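Local coordinates for DNA polymerase III beta subunit (Streptococcus pyogenes, PDB 2AVT), which probably serves as the sliding clamp of the replicative DNA polymerase, closing as a two-subunit ring around DNA to hold the enzyme on its template, at residues V264-Q269 with V346-L351; S282-N287 with V303-V308; G288-E293 with F329-L334. All blocks are in the same frame, centred on the assembly; numbering follows the deposited sequence.

In the fold
All three contacts lie in the C-terminal clamp domain, and contact 3 touches both of the others, which do not touch each other. Contact 1 pairs two strands of one sheet, and contact 3 joins the other sheet to the start of helix 331-339; their centres are 14 Å apart, and Phe350 CZ meets Leu292 CD2 at 3.8 Å. Contact 2 adjoins contact 3, with 11 Å between centres, since strands 290-295 and 298-305 are neighbours; Val303 CG2 lies 3.8 Å from Val290 CG2. Between contacts 1 and 2 the nearest atoms are about 14 Å apart. Of the three, contact 2 alone reaches the second subunit of the ring.

Contact 1 (V264-Q269 with V346-L351); sequences VVFNTQ and VKIHFL
Val264 O receives the N-H of Ile348 at 2.8 Å, the shortest polar bond of the contact and an almost straight one, with 175° at the hydrogen. The donor lies nearly on the line of the carbonyl. Val264 N returns the bond to Ile348 O, and Phe266 and Val346 repeat the pattern, Phe266 N giving to Val346 O at 3.1 Å and Val346 N to Phe266 O. Between these two hydrogen-bonded pairs Val265 faces Lys347 as a non-hydrogen-bonded pair, their CA atoms 4.6 Å apart, and Val265 CA makes a CA-H...O contact of 3.3 Å with Val346 O. The strand directions differ by 147°, so the pairing is antiparallel with a marked twist.

Side chains divide by face. Val264, Phe266, Val346 and Ile348 share one. There Ile348 CD1 comes within 3.6 Å of Phe266 CE1, the two side chains crossing at about a right angle. Val264 CG1 lies over one face of the Phe266 ring, toward its rim. This side of the strands is turned to the second sheet, for Val264 also touches Ile294. On the other face Val265 CG2 meets Lys347 CG at 3.5 Å, whereas the extended lysine chain beyond CG leads away.

Past the last pair the first strand passes directly into helix 268-282, with Asn267 at the N-cap. Thr268 OG1 is 3.5 Å from Val346 N, but its stronger hydrogen bond goes to Ser343 O, just ahead of the opposite strand, with a weak one to Glu344 O. Strand 345-350 is bonded along its other edge to strand 357-361. Regular antiparallel pairing of this kind, with one face buried against a second sheet, is characteristic of the two-sheet domains of the DNA sliding clamp.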
loop_
_atom_site.group_PDB
_atom_site.type_symbol
_atom_site.label_atom_id
_atom_site.label_comp_id
_atom_site.label_asym_id
_atom_site.label_seq_id
_atom_site.Cartn_x
_atom_site.Cartn_y
_atom_site.Cartn_z
ATOM N N VAL A 264 -3.853 36.502 12.035
ATOM C CA VAL A 264 -4.774 35.592 12.697
ATOM C C VAL A 264 -3.978 34.396 13.193
ATOM O O VAL A 264 -3.045 33.945 12.532
ATOM C CB VAL A 264 -5.872 35.079 11.747
ATOM C CG1 VAL A 264 -6.905 34.281 12.542
ATOM C CG2 VAL A 264 -6.528 36.242 11.022
ATOM N N VAL A 265 -4.339 33.894 14.366
ATOM C CA VAL A 265 -3.659 32.742 14.938
ATOM C C VAL A 265 -4.675 31.617 15.056
ATOM O O VAL A 265 -5.723 31.786 15.678
ATOM C CB VAL A 265 -3.081 33.055 16.342
ATOM C CG1 VAL A 265 -2.362 31.835 16.890
ATOM C CG2 VAL A 265 -2.120 34.238 16.260
ATOM N N PHE A 266 -4.367 30.476 14.444
ATOM C CA PHE A 266 -5.267 29.326 14.486
ATOM C C PHE A 266 -4.590 28.122 15.108
ATOM O O PHE A 266 -3.368 28.057 15.219
ATOM C CB PHE A 266 -5.687 28.866 13.082
ATOM C CG PHE A 266 -6.262 29.936 12.203
ATOM C CD1 PHE A 266 -5.439 30.784 11.485
ATOM C CD2 PHE A 266 -7.629 30.018 12.009
ATOM C CE1 PHE A 266 -5.968 31.685 10.584
ATOM C CE2 PHE A 266 -8.161 30.915 11.113
ATOM C CZ PHE A 266 -7.330 31.747 10.398
ATOM N N ASN A 267 -5.406 27.154 15.494
ATOM C CA ASN A 267 -4.894 25.904 16.019
ATOM C C ASN A 267 -4.441 25.221 14.721
ATOM O O ASN A 267 -5.246 25.021 13.806
ATOM C CB ASN A 267 -6.023 25.111 16.671
ATOM C CG ASN A 267 -5.598 23.722 17.073
ATOM O OD1 ASN A 267 -5.528 23.403 18.257
ATOM N ND2 ASN A 267 -5.305 22.884 16.085
ATOM N N THR A 268 -3.158 24.893 14.628
ATOM C CA THR A 268 -2.609 24.276 13.424
ATOM C C THR A 268 -3.435 23.122 12.845
ATOM O O THR A 268 -3.773 23.126 11.657
ATOM C CB THR A 268 -1.178 23.776 13.679
ATOM O OG1 THR A 268 -0.360 24.877 14.084
ATOM C CG2 THR A 268 -0.593 23.160 12.422
ATOM N N GLN A 269 -3.771 22.152 13.690
ATOM C CA GLN A 269 -4.522 20.977 13.262
ATOM C C GLN A 269 -5.965 21.217 12.819
ATOM O O GLN A 269 -6.381 20.710 11.777
ATOM C CB GLN A 269 -4.509 19.919 14.366
ATOM C CG GLN A 269 -5.100 18.579 13.937
ATOM C CD GLN A 269 -5.000 17.515 15.016
ATOM O OE1 GLN A 269 -5.697 17.567 16.030
ATOM N NE2 GLN A 269 -4.119 16.543 14.802
ATOM N N VAL A 346 -0.451 28.366 14.641
ATOM C CA VAL A 346 0.197 28.967 13.481
ATOM C C VAL A 346 -0.247 30.420 13.361
ATOM O O VAL A 346 -1.414 30.742 13.583
ATOM C CB VAL A 346 -0.157 28.221 12.169
ATOM C CG1 VAL A 346 -1.666 28.080 12.032
ATOM C CG2 VAL A 346 0.410 28.975 10.974
ATOM N N LYS A 347 0.692 31.290 13.013
ATOM C CA LYS A 347 0.418 32.712 12.868
ATOM C C LYS A 347 0.381 33.074 11.388
ATOM O O LYS A 347 1.367 32.894 10.680
ATOM C CB LYS A 347 1.515 33.522 13.562
ATOM C CG LYS A 347 1.051 34.339 14.747
ATOM C CD LYS A 347 2.220 35.132 15.333
ATOM C CE LYS A 347 1.771 36.061 16.445
ATOM N NZ LYS A 347 2.927 36.793 17.041
ATOM N N ILE A 348 -0.751 33.586 10.918
ATOM C CA ILE A 348 -0.859 33.948 9.514
ATOM C C ILE A 348 -0.946 35.458 9.329
ATOM O O ILE A 348 -1.757 36.128 9.971
ATOM C CB ILE A 348 -2.094 33.280 8.860
ATOM C CG1 ILE A 348 -2.077 31.772 9.139
ATOM C CG2 ILE A 348 -2.083 33.528 7.357
ATOM C CD1 ILE A 348 -3.149 30.988 8.393
ATOM N N HIS A 349 -0.102 35.984 8.447
ATOM C CA HIS A 349 -0.056 37.413 8.160
ATOM C C HIS A 349 -0.476 37.715 6.730
ATOM O O HIS A 349 0.156 37.244 5.780
ATOM C CB HIS A 349 1.359 37.952 8.378
ATOM C CG HIS A 349 1.787 37.964 9.813
ATOM N ND1 HIS A 349 3.064 38.302 10.206
ATOM C CD2 HIS A 349 1.101 37.698 10.950
ATOM C CE1 HIS A 349 3.148 38.242 11.522
ATOM N NE2 HIS A 349 1.970 37.879 11.998
ATOM N N PHE A 350 -1.528 38.515 6.580
ATOM C CA PHE A 350 -2.032 38.880 5.254
ATOM C C PHE A 350 -1.839 40.356 4.914
ATOM O O PHE A 350 -1.839 41.221 5.792
ATOM C CB PHE A 350 -3.541 38.628 5.127
ATOM C CG PHE A 350 -3.985 37.236 5.473
ATOM C CD1 PHE A 350 -4.268 36.884 6.785
ATOM C CD2 PHE A 350 -4.205 36.300 4.469
ATOM C CE1 PHE A 350 -4.770 35.629 7.090
ATOM C CE2 PHE A 350 -4.706 35.044 4.770
ATOM C CZ PHE A 350 -4.991 34.710 6.081
ATOM N N LEU A 351 -1.692 40.625 3.620
ATOM C CA LEU A 351 -1.589 41.982 3.108
ATOM C C LEU A 351 -2.892 42.201 2.344
ATOM O O LEU A 351 -3.964 42.266 2.954
ATOM C CB LEU A 351 -0.399 42.144 2.163
ATOM C CG LEU A 351 0.899 42.576 2.848
ATOM C CD1 LEU A 351 1.954 42.921 1.805
ATOM C CD2 LEU A 351 0.613 43.791 3.722
#

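Contact 2 (S282-N287 with V303-V308); sequences SNATQN and VNSPEV
Ser282 and Val303 bring their CA atoms to 6.3 Å, the nearest backbone approach of the two segments, where the end of helix 268-282 comes up against strand 298-305; past it the chain turns through a loop whose Thr285 N-H makes a weak bond of 3.2 Å to Ser282 O.

The side chains meet in three places. Nearest the helix, Val303 CG1 lies 3.6 Å from Ser282 N and also touches Ser282 CB. Its torsion explains the reach: CG1 is anti to the backbone N (chi1 177°). The same valine touches Ala278 and Ile281, so it packs against the last turn of the helix.

In the middle stands Ser305. Ser305 OG is 4.1 Å from Ala284 CB and 4.0 Å from Thr285 OG1, distances of plain contact. The hydroxyl is instead hydrogen-bonded to Ile281 O, which ties a carbonyl in the last turn of helix 268-282 to the segment 303-308. Thr285 OG1, on the exposed loop, has Pro306 CD at 4.4 Å.

Outermost, Ala284 CB presses on Val308 CG2 at 3.5 Å, with Val308 CG1 farther off. Val308 also packs on Phe81 of the second subunit, and its backbone is hydrogen-bonded to that subunit, which places this end of the contact beside the subunit boundary of the clamp ring.

The chemistry implies a join made by fit: small side chains, Ala284, Ser282 and two valines, bring the segments together through apolar and van der Waals touches, and the bond from Ser305 OG to Ile281 O, just outside the two segments, adds a polar tie beside them.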
loop_
_atom_site.group_PDB
_atom_site.type_symbol
_atom_site.label_atom_id
_atom_site.label_comp_id
_atom_site.label_asym_id
_atom_site.label_seq_id
_atom_site.Cartn_x
_atom_site.Cartn_y
_atom_site.Cartn_z
ATOM N N SER A 282 -13.208 21.884 -3.819
ATOM C CA SER A 282 -12.491 22.738 -4.754
ATOM C C SER A 282 -11.717 21.893 -5.759
ATOM O O SER A 282 -11.442 22.334 -6.879
ATOM C CB SER A 282 -11.512 23.647 -3.999
ATOM O OG SER A 282 -10.394 22.919 -3.518
ATOM N N ASN A 283 -11.365 20.678 -5.353
ATOM C CA ASN A 283 -10.608 19.784 -6.217
ATOM C C ASN A 283 -11.451 19.329 -7.408
ATOM O O ASN A 283 -10.913 18.946 -8.451
ATOM C CB ASN A 283 -10.115 18.571 -5.417
ATOM C CG ASN A 283 -9.057 17.779 -6.156
ATOM O OD1 ASN A 283 -8.060 18.334 -6.618
ATOM N ND2 ASN A 283 -9.266 16.475 -6.265
ATOM N N ALA A 284 -12.771 19.384 -7.248
ATOM C CA ALA A 284 -13.683 18.986 -8.313
ATOM C C ALA A 284 -13.441 19.872 -9.523
ATOM O O ALA A 284 -13.367 19.393 -10.656
ATOM C CB ALA A 284 -15.129 19.117 -7.847
ATOM N N THR A 285 -13.308 21.169 -9.270
ATOM C CA THR A 285 -13.074 22.146 -10.328
ATOM C C THR A 285 -11.594 22.487 -10.453
ATOM O O THR A 285 -10.973 22.956 -9.500
ATOM C CB THR A 285 -13.848 23.447 -10.060
ATOM O OG1 THR A 285 -15.256 23.192 -10.147
ATOM C CG2 THR A 285 -13.454 24.521 -11.067
ATOM N N GLN A 286 -11.032 22.247 -11.632
ATOM C CA GLN A 286 -9.626 22.541 -11.876
ATOM C C GLN A 286 -9.351 23.967 -11.414
ATOM O O GLN A 286 -10.193 24.852 -11.583
ATOM C CB GLN A 286 -9.321 22.398 -13.367
ATOM C CG GLN A 286 -9.789 21.074 -13.950
ATOM C CD GLN A 286 -9.572 20.982 -15.442
ATOM O OE1 GLN A 286 -10.019 21.845 -16.200
ATOM N NE2 GLN A 286 -8.889 19.927 -15.879
ATOM N N ASN A 287 -8.179 24.185 -10.826
ATOM C CA ASN A 287 -7.811 25.506 -10.329
ATOM C C ASN A 287 -8.786 25.954 -9.244
ATOM O O ASN A 287 -8.876 27.140 -8.930
ATOM C CB ASN A 287 -7.815 26.526 -11.475
ATOM C CG ASN A 287 -6.632 26.363 -12.409
ATOM O OD1 ASN A 287 -6.326 25.257 -12.859
ATOM N ND2 ASN A 287 -5.961 27.470 -12.712
ATOM N N VAL A 303 -16.380 27.455 -0.368
ATOM C CA VAL A 303 -16.043 26.837 -1.639
ATOM C C VAL A 303 -17.358 26.598 -2.355
ATOM O O VAL A 303 -18.354 26.233 -1.728
ATOM C CB VAL A 303 -15.324 25.486 -1.450
ATOM C CG1 VAL A 303 -15.049 24.851 -2.805
ATOM C CG2 VAL A 303 -14.021 25.691 -0.698
ATOM N N ASN A 304 -17.376 26.816 -3.661
ATOM C CA ASN A 304 -18.605 26.602 -4.404
ATOM C C ASN A 304 -18.344 25.952 -5.748
ATOM O O ASN A 304 -17.907 26.612 -6.691
ATOM C CB ASN A 304 -19.339 27.925 -4.614
ATOM C CG ASN A 304 -20.787 27.723 -5.010
ATOM O OD1 ASN A 304 -21.087 26.969 -5.939
ATOM N ND2 ASN A 304 -21.695 28.392 -4.307
ATOM N N SER A 305 -18.602 24.651 -5.828
ATOM C CA SER A 305 -18.412 23.915 -7.070
ATOM C C SER A 305 -19.772 23.727 -7.727
ATOM O O SER A 305 -20.632 23.012 -7.210
ATOM C CB SER A 305 -17.767 22.554 -6.801
ATOM O OG SER A 305 -16.427 22.699 -6.359
ATOM N N PRO A 306 -19.985 24.389 -8.871
ATOM C CA PRO A 306 -21.227 24.336 -9.645
ATOM C C PRO A 306 -21.814 22.935 -9.859
ATOM O O PRO A 306 -23.027 22.787 -9.997
ATOM C CB PRO A 306 -20.833 25.019 -10.951
ATOM C CG PRO A 306 -19.899 26.088 -10.467
ATOM C CD PRO A 306 -19.028 25.329 -9.486
ATOM N N GLU A 307 -20.967 21.911 -9.877
ATOM C CA GLU A 307 -21.452 20.547 -10.079
ATOM C C GLU A 307 -21.693 19.739 -8.806
ATOM O O GLU A 307 -22.837 19.423 -8.470
ATOM C CB GLU A 307 -20.492 19.756 -10.978
ATOM C CG GLU A 307 -20.819 18.259 -11.057
ATOM C CD GLU A 307 -19.915 17.487 -12.013
ATOM O OE1 GLU A 307 -18.677 17.517 -11.828
ATOM O OE2 GLU A 307 -20.444 16.845 -12.949
ATOM N N VAL A 308 -20.611 19.410 -8.107
ATOM C CA VAL A 308 -20.681 18.594 -6.896
ATOM C C VAL A 308 -21.300 19.223 -5.648
ATOM O O VAL A 308 -22.107 18.582 -4.975
ATOM C CB VAL A 308 -19.277 18.038 -6.525
ATOM C CG1 VAL A 308 -18.780 17.107 -7.622
ATOM C CG2 VAL A 308 -18.293 19.178 -6.326
#

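Contact 3 (G288-E293 with F329-L334); sequences GTVKLE and FNPTYL
Val290 and Phe329 exchange two backbone hydrogen bonds as an antiparallel hydrogen-bonded pair. Val290 N gives to Phe329 O at 3.1 Å with 175° at the hydrogen, although the donor is tilted 23° from the carbonyl plane. Phe329 N answers to Val290 O at 3.2 Å, in the plane of the carbonyl but with a more bent N-H.

The same pair makes a CH-pi contact. The two side chains lie side by side, pointing the same way, and Val290 CG1 stands over one face of the Phe329 ring, 3.5 Å from its centroid and displaced toward the CE1-CZ side. The first torsion of Phe329 (chi1 54°) puts CG between the backbone N and the carbonyl carbon. At the ring's edge, near its plane, Leu292 CB approaches CE2 at 4.0 Å.

These bonds join strand 325-329, an outer strand of the four-stranded sheet within this chain, to strand 290-295. Each clamp domain packs two such sheets together on the outside and sets helices against the DNA side. Here the ring of Phe329 meets that of Phe357 from the other sheet, and Val290 touches Ala278 of helix 268-282.

Apolar packing continues into the residues that follow. Pro331, which leads into the helix, sets CG 3.4 Å from Val290 CB, tighter than an ordinary van der Waals contact, and its CD lies 4.0 Å from Thr289 CA. The proline ring also touches Ser282, so it is wedged between strand and helix end.

Polar side chains contribute little across the contact. Thr289 CB rests 3.6 Å from Phe329 O, a carbonyl already used by Val290 N, and Asn330 ND2 passes Gly288 O at 3.8 Å.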
loop_
_atom_site.group_PDB
_atom_site.type_symbol
_atom_site.label_atom_id
_atom_site.label_comp_id
_atom_site.label_asym_id
_atom_site.label_seq_id
_atom_site.Cartn_x
_atom_site.Cartn_y
_atom_site.Cartn_z
ATOM N N GLY A 288 -9.519 24.999 -8.681
ATOM C CA GLY A 288 -10.475 25.319 -7.635
ATOM C C GLY A 288 -9.801 26.029 -6.478
ATOM O O GLY A 288 -8.632 25.780 -6.184
ATOM N N THR A 289 -10.535 26.912 -5.811
ATOM C CA THR A 289 -9.971 27.655 -4.694
ATOM C C THR A 289 -10.916 27.738 -3.507
ATOM O O THR A 289 -12.104 27.432 -3.613
ATOM C CB THR A 289 -9.630 29.095 -5.107
ATOM O OG1 THR A 289 -10.840 29.791 -5.432
ATOM C CG2 THR A 289 -8.712 29.100 -6.314
ATOM N N VAL A 290 -10.368 28.145 -2.370
ATOM C CA VAL A 290 -11.157 28.316 -1.159
ATOM C C VAL A 290 -11.196 29.820 -0.921
ATOM O O VAL A 290 -10.272 30.537 -1.307
ATOM C CB VAL A 290 -10.509 27.613 0.056
ATOM C CG1 VAL A 290 -9.169 28.250 0.376
ATOM C CG2 VAL A 290 -11.442 27.675 1.250
ATOM N N LYS A 291 -12.266 30.296 -0.296
ATOM C CA LYS A 291 -12.435 31.720 -0.029
ATOM C C LYS A 291 -12.441 31.990 1.467
ATOM O O LYS A 291 -13.330 31.539 2.186
ATOM C CB LYS A 291 -13.745 32.202 -0.651
ATOM C CG LYS A 291 -14.045 33.679 -0.488
ATOM C CD LYS A 291 -15.353 34.003 -1.198
ATOM C CE LYS A 291 -15.724 35.468 -1.090
ATOM N NZ LYS A 291 -17.022 35.736 -1.778
ATOM N N LEU A 292 -11.445 32.732 1.933
ATOM C CA LEU A 292 -11.345 33.045 3.349
ATOM C C LEU A 292 -11.894 34.443 3.611
ATOM O O LEU A 292 -11.395 35.425 3.064
ATOM C CB LEU A 292 -9.882 32.954 3.791
ATOM C CG LEU A 292 -9.599 32.723 5.277
ATOM C CD1 LEU A 292 -10.300 31.461 5.742
ATOM C CD2 LEU A 292 -8.097 32.602 5.493
ATOM N N GLU A 293 -12.931 34.516 4.441
ATOM C CA GLU A 293 -13.561 35.786 4.790
ATOM C C GLU A 293 -13.249 36.164 6.233
ATOM O O GLU A 293 -13.772 35.571 7.177
ATOM C CB GLU A 293 -15.075 35.699 4.578
ATOM C CG GLU A 293 -15.497 35.881 3.121
ATOM C CD GLU A 293 -16.927 35.445 2.848
ATOM O OE1 GLU A 293 -17.801 35.663 3.714
ATOM O OE2 GLU A 293 -17.178 34.892 1.755
ATOM N N PHE A 329 -7.298 31.316 -2.341
ATOM C CA PHE A 329 -6.050 30.635 -2.637
ATOM C C PHE A 329 -6.290 29.133 -2.823
ATOM O O PHE A 329 -7.320 28.603 -2.413
ATOM C CB PHE A 329 -5.087 30.864 -1.472
ATOM C CG PHE A 329 -5.666 30.475 -0.134
ATOM C CD1 PHE A 329 -5.551 29.177 0.339
ATOM C CD2 PHE A 329 -6.359 31.397 0.629
ATOM C CE1 PHE A 329 -6.120 28.805 1.551
ATOM C CE2 PHE A 329 -6.930 31.030 1.839
ATOM C CZ PHE A 329 -6.808 29.730 2.298
ATOM N N ASN A 330 -5.338 28.447 -3.442
ATOM C CA ASN A 330 -5.468 27.010 -3.637
ATOM C C ASN A 330 -5.209 26.316 -2.299
ATOM O O ASN A 330 -4.088 26.306 -1.810
ATOM C CB ASN A 330 -4.464 26.529 -4.684
ATOM C CG ASN A 330 -4.483 25.023 -4.858
ATOM O OD1 ASN A 330 -4.038 24.283 -3.984
ATOM N ND2 ASN A 330 -5.014 24.561 -5.989
ATOM N N PRO A 331 -6.249 25.719 -1.698
ATOM C CA PRO A 331 -6.197 25.012 -0.410
ATOM C C PRO A 331 -5.049 24.006 -0.207
ATOM O O PRO A 331 -4.451 23.960 0.873
ATOM C CB PRO A 331 -7.564 24.339 -0.330
ATOM C CG PRO A 331 -8.443 25.242 -1.123
ATOM C CD PRO A 331 -7.583 25.592 -2.310
ATOM N N THR A 332 -4.752 23.196 -1.223
ATOM C CA THR A 332 -3.675 22.205 -1.118
ATOM C C THR A 332 -2.384 22.828 -0.593
ATOM O O THR A 332 -1.649 22.212 0.172
ATOM C CB THR A 332 -3.359 21.556 -2.477
ATOM O OG1 THR A 332 -4.504 20.827 -2.934
ATOM C CG2 THR A 332 -2.185 20.598 -2.348
ATOM N N TYR A 333 -2.123 24.060 -1.013
ATOM C CA TYR A 333 -0.935 24.787 -0.599
ATOM C C TYR A 333 -0.938 25.053 0.908
ATOM O O TYR A 333 0.075 24.870 1.582
ATOM C CB TYR A 333 -0.856 26.099 -1.373
ATOM C CG TYR A 333 -0.595 25.913 -2.853
ATOM C CD1 TYR A 333 -0.301 24.660 -3.376
ATOM C CD2 TYR A 333 -0.580 27.000 -3.716
ATOM C CE1 TYR A 333 0.009 24.498 -4.712
ATOM C CE2 TYR A 333 -0.271 26.848 -5.051
ATOM C CZ TYR A 333 0.026 25.596 -5.543
ATOM O OH TYR A 333 0.370 25.456 -6.867
ATOM N N LEU A 334 -2.084 25.477 1.433
ATOM C CA LEU A 334 -2.205 25.753 2.855
ATOM C C LEU A 334 -2.127 24.449 3.637
ATOM O O LEU A 334 -1.471 24.373 4.683
ATOM C CB LEU A 334 -3.532 26.457 3.153
ATOM C CG LEU A 334 -3.774 26.805 4.625
ATOM C CD1 LEU A 334 -2.567 27.570 5.183
ATOM C CD2 LEU A 334 -5.035 27.636 4.750
#